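Local coordinates for protein 1,3-alpha-isomaltosidase (Kribbella flavida DSM 17836, PDB 5X3I) that hydrolyses the alpha-1,3-glucosidic linkages of the cyclic tetrasaccharide cyclobis-(1-6)-alpha-nigerosyl to yield isomaltose, in the intracellular breakdown of this sugar, at residues D720-L723 with E724-P727; P572-A576 with E577-R581. The protein carries 1 engineered substitution. All coordinates share one frame; numbering follows the deposited sequence.

Contact 1 of 2, residues D720-L723 with E724-P727; sequences DVPL and EVVP
Glu724, Val725 and Pro722 meet where the chain reverses direction. Residues Pro722 to Val725 form a type I beta turn. Val725 N donates to Pro722 O at 2.9 Å, and this bond closes the turn. The N-H points at the oxygen at 157°, but the nitrogen sits above the carbonyl plane, 41° out of it.

The Glu724 side chain folds back to the CB-CG edge of the Pro722 ring. Its CG lies between the backbone N and the carbonyl carbon (chi1 69°), and the chain bends again at chi2. The carboxylate therefore returns to that edge. OE2 is 3.6 Å from Pro722 CB, and OE1 is 3.6 Å from Pro722 CG. These are van der Waals contacts between the acid group and ring carbons.

Val725 sits to one face of the same ring, offset from its centre, with its CB nearest Pro722 CD, at 4.1 Å. Its CG1 reaches toward the preceding residues and comes within 3.8 Å of Asp720 O. Further from the turn, the Val721 and Pro727 side chains cross at about a right angle, with Val721 CG1 3.8 Å from Pro727 CG.

The turn joins strand 715-720 to strand 728-731 in the C-terminal domain. Val721 and Pro727 rest on Trp694 of strand 693-698. Leu723 packs on Leu580 of helix 576-586. Leu723 and Glu724 both touch Leu625 of helix 622-650.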
loop_
_atom_site.group_PDB
_atom_site.type_symbol
_atom_site.label_atom_id
_atom_site.label_comp_id
_atom_site.label_asym_id
_atom_site.label_seq_id
_atom_site.Cartn_x
_atom_site.Cartn_y
_atom_site.Cartn_z
ATOM N N ASP A 720 35.510 -3.229 -1.328
ATOM C CA ASP A 720 35.348 -2.408 -0.138
ATOM C C ASP A 720 34.085 -1.566 -0.221
ATOM O O ASP A 720 33.703 -1.113 -1.295
ATOM C CB ASP A 720 36.556 -1.500 0.066
ATOM C CG ASP A 720 37.817 -2.275 0.338
ATOM O OD1 ASP A 720 37.710 -3.462 0.691
ATOM O OD2 ASP A 720 38.910 -1.700 0.201
ATOM N N VAL A 721 33.441 -1.351 0.919
ATOM C CA VAL A 721 32.268 -0.496 0.943
ATOM C C VAL A 721 32.352 0.592 2.006
ATOM O O VAL A 721 31.651 0.553 3.009
ATOM C CB VAL A 721 30.985 -1.321 1.146
ATOM C CG1 VAL A 721 30.589 -1.979 -0.158
ATOM C CG2 VAL A 721 31.174 -2.367 2.241
ATOM N N PRO A 722 33.199 1.604 1.766
ATOM C CA PRO A 722 33.125 2.813 2.586
ATOM C C PRO A 722 31.777 3.475 2.327
ATOM O O PRO A 722 31.125 3.105 1.364
ATOM C CB PRO A 722 34.282 3.661 2.069
ATOM C CG PRO A 722 34.435 3.230 0.652
ATOM C CD PRO A 722 34.152 1.755 0.655
ATOM N N LEU A 723 31.352 4.404 3.171
ATOM C CA LEU A 723 30.008 4.966 3.045
ATOM C C LEU A 723 29.728 5.631 1.690
ATOM O O LEU A 723 28.580 5.759 1.289
ATOM C CB LEU A 723 29.752 5.952 4.183
ATOM C CG LEU A 723 29.637 5.257 5.546
ATOM C CD1 LEU A 723 29.314 6.214 6.673
ATOM C CD2 LEU A 723 28.584 4.169 5.480
ATOM N N GLU A 724 30.762 6.009 0.952
ATOM C CA GLU A 724 30.517 6.693 -0.310
ATOM C C GLU A 724 30.265 5.705 -1.446
ATOM O O GLU A 724 30.053 6.104 -2.581
ATOM C CB GLU A 724 31.682 7.618 -0.673
ATOM C CG GLU A 724 32.968 6.914 -1.037
ATOM C CD GLU A 724 33.955 6.867 0.111
ATOM O OE1 GLU A 724 35.154 6.646 -0.161
ATOM O OE2 GLU A 724 33.540 7.049 1.281
ATOM N N VAL A 725 30.282 4.417 -1.131
ATOM C CA VAL A 725 30.127 3.391 -2.153
ATOM C C VAL A 725 28.977 2.433 -1.852
ATOM O O VAL A 725 28.803 1.994 -0.721
ATOM C CB VAL A 725 31.444 2.580 -2.309
ATOM C CG1 VAL A 725 31.200 1.218 -2.959
ATOM C CG2 VAL A 725 32.469 3.376 -3.099
ATOM N N VAL A 726 28.174 2.146 -2.868
ATOM C CA VAL A 726 27.321 0.967 -2.859
ATOM C C VAL A 726 27.732 0.218 -4.105
ATOM O O VAL A 726 27.939 0.836 -5.144
ATOM C CB VAL A 726 25.799 1.307 -2.884
ATOM C CG1 VAL A 726 25.456 2.300 -4.004
ATOM C CG2 VAL A 726 24.961 0.051 -3.042
ATOM N N PRO A 727 27.858 -1.117 -4.010
ATOM C CA PRO A 727 28.347 -1.835 -5.186
ATOM C C PRO A 727 27.387 -1.741 -6.353
ATOM O O PRO A 727 26.206 -2.034 -6.210
ATOM C CB PRO A 727 28.488 -3.278 -4.684
ATOM C CG PRO A 727 28.727 -3.132 -3.223
ATOM C CD PRO A 727 27.879 -1.960 -2.802
#

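Contact 2 of 2, residues P572-A576 with E577-R581; sequences PVPDA and ELYLR
Asp575 caps the start of a helix by accepting from Leu578 N. Its OD1 lies 3.1 Å from that nitrogen, and the N-H points at it at 173°. The nitrogen approaches from above the carboxylate plane. The Asp575 CG sits between its backbone N and carbonyl carbon (chi1 58°), which turns the carboxylate back to the first turn.

The packed part is backbone and apolar. Tyr579 N bonds to Asp575 O at 3.1 Å, and Leu580 N bonds to Ala576 O at 3.0 Å. Before the cap, Pro574 lies against the helix. Its CG is 4.0 Å from Tyr579 CD1, and its CB is 4.2 Å from Leu578 CD2.

The looser side carries the acids. Asp575 is exposed, and one water donates to both Asp575 OD1 and Glu577 OE1. This water links two carboxylates that do not touch and probably eases their like charges. Glu577 OE2 is held by Gly690 N.

The N-cap begins helix 576-586 of the TIM-barrel domain, after strand 562-565. Leu578 packs on Phe544 of helix 541-556. Tyr579 touches Val613 of helix 610-617, and Leu580 packs on Leu625 of helix 622-650.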
loop_
_atom_site.group_PDB
_atom_site.type_symbol
_atom_site.label_atom_id
_atom_site.label_comp_id
_atom_site.label_asym_id
_atom_site.label_seq_id
_atom_site.Cartn_x
_atom_site.Cartn_y
_atom_site.Cartn_z
ATOM N N PRO A 572 12.873 8.071 16.301
ATOM C CA PRO A 572 14.062 8.924 16.333
ATOM C C PRO A 572 14.771 8.968 14.982
ATOM O O PRO A 572 14.692 8.015 14.215
ATOM C CB PRO A 572 14.944 8.259 17.391
ATOM C CG PRO A 572 13.987 7.535 18.278
ATOM C CD PRO A 572 12.889 7.055 17.369
ATOM N N VAL A 573 15.435 10.084 14.709
ATOM C CA VAL A 573 16.203 10.263 13.492
ATOM C C VAL A 573 17.200 9.115 13.317
ATOM O O VAL A 573 17.862 8.735 14.268
ATOM C CB VAL A 573 16.947 11.615 13.523
ATOM C CG1 VAL A 573 17.889 11.744 12.349
ATOM C CG2 VAL A 573 15.952 12.771 13.556
ATOM N N PRO A 574 17.279 8.540 12.109
ATOM C CA PRO A 574 18.229 7.454 11.848
ATOM C C PRO A 574 19.674 7.848 12.107
ATOM O O PRO A 574 20.034 9.006 11.914
ATOM C CB PRO A 574 18.022 7.158 10.359
ATOM C CG PRO A 574 17.396 8.389 9.808
ATOM C CD PRO A 574 16.501 8.866 10.906
ATOM N N ASP A 575 20.493 6.889 12.517
ATOM C CA ASP A 575 21.925 7.125 12.635
ATOM C C ASP A 575 22.542 7.328 11.248
ATOM O O ASP A 575 21.937 6.990 10.231
ATOM C CB ASP A 575 22.613 5.974 13.379
ATOM C CG ASP A 575 22.399 4.638 12.712
ATOM O OD1 ASP A 575 23.206 4.271 11.840
ATOM O OD2 ASP A 575 21.415 3.953 13.058
ATOM N N ALA A 576 23.730 7.923 11.214
ATOM C CA ALA A 576 24.370 8.300 9.955
ATOM C C ALA A 576 24.612 7.117 9.022
ATOM O O ALA A 576 24.477 7.244 7.807
ATOM C CB ALA A 576 25.684 9.024 10.232
ATOM N N GLU A 577 24.967 5.968 9.583
ATOM C CA GLU A 577 25.309 4.819 8.755
ATOM C C GLU A 577 24.093 4.258 8.019
ATOM O O GLU A 577 24.154 4.021 6.820
ATOM C CB GLU A 577 25.970 3.718 9.594
ATOM C CG GLU A 577 26.318 2.471 8.799
ATOM C CD GLU A 577 26.976 1.393 9.652
ATOM O OE1 GLU A 577 26.835 1.445 10.885
ATOM O OE2 GLU A 577 27.625 0.494 9.085
ATOM N N LEU A 578 22.999 4.037 8.735
ATOM C CA LEU A 578 21.764 3.577 8.105
ATOM C C LEU A 578 21.285 4.580 7.054
ATOM O O LEU A 578 20.935 4.203 5.948
ATOM C CB LEU A 578 20.668 3.353 9.149
ATOM C CG LEU A 578 19.262 3.085 8.612
ATOM C CD1 LEU A 578 19.246 1.858 7.730
ATOM C CD2 LEU A 578 18.235 2.964 9.740
ATOM N N TYR A 579 21.287 5.858 7.411
ATOM C CA TYR A 579 20.810 6.907 6.506
ATOM C C TYR A 579 21.582 6.885 5.184
ATOM O O TYR A 579 20.985 6.854 4.116
ATOM C CB TYR A 579 20.929 8.271 7.179
ATOM C CG TYR A 579 20.319 9.436 6.419
ATOM C CD1 TYR A 579 18.942 9.565 6.286
ATOM C CD2 TYR A 579 21.124 10.421 5.870
ATOM C CE1 TYR A 579 18.386 10.644 5.612
ATOM C CE2 TYR A 579 20.581 11.505 5.198
ATOM C CZ TYR A 579 19.211 11.612 5.069
ATOM O OH TYR A 579 18.674 12.692 4.402
ATOM N N LEU A 580 22.905 6.853 5.268
ATOM C CA LEU A 580 23.745 6.900 4.072
ATOM C C LEU A 580 23.739 5.594 3.284
ATOM O O LEU A 580 23.838 5.618 2.068
ATOM C CB LEU A 580 25.179 7.284 4.445
ATOM C CG LEU A 580 25.314 8.751 4.866
ATOM C CD1 LEU A 580 26.660 9.011 5.505
ATOM C CD2 LEU A 580 25.094 9.672 3.665
ATOM N N ARG A 581 23.622 4.456 3.966
ATOM C CA ARG A 581 23.431 3.194 3.248
ATOM C C ARG A 581 22.102 3.241 2.494
ATOM O O ARG A 581 22.022 2.855 1.343
ATOM C CB ARG A 581 23.448 1.985 4.196
ATOM C CG ARG A 581 24.786 1.701 4.877
ATOM C CD ARG A 581 25.940 1.566 3.893
ATOM N NE ARG A 581 27.084 0.898 4.506
ATOM C CZ ARG A 581 28.303 0.861 3.984
ATOM N NH1 ARG A 581 28.552 1.473 2.836
ATOM N NH2 ARG A 581 29.278 0.226 4.616
HETATM O O HOH W 1 24.183 1.576 12.240
#

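In the fold
Along the chain, contact 2 comes first. It ends the loop that follows barrel strand 562-565 and starts helix 576-586. Contact 1 comes later, in the C-terminal domain, where it closes the turn between strands 715-720 and 728-731. The two are in series and neither nest nor cross. Their centres are about 15 Å apart, but they touch through Arg581. Arg581 NH2 lies 2.9 Å from Val721 O, probably a hydrogen bond. Leu723 CD2 packs 3.6 Å from Arg581 CZ. Helix 622-650 borders both contacts. Together they tie a helix of the TIM barrel to the C-terminal beta domain.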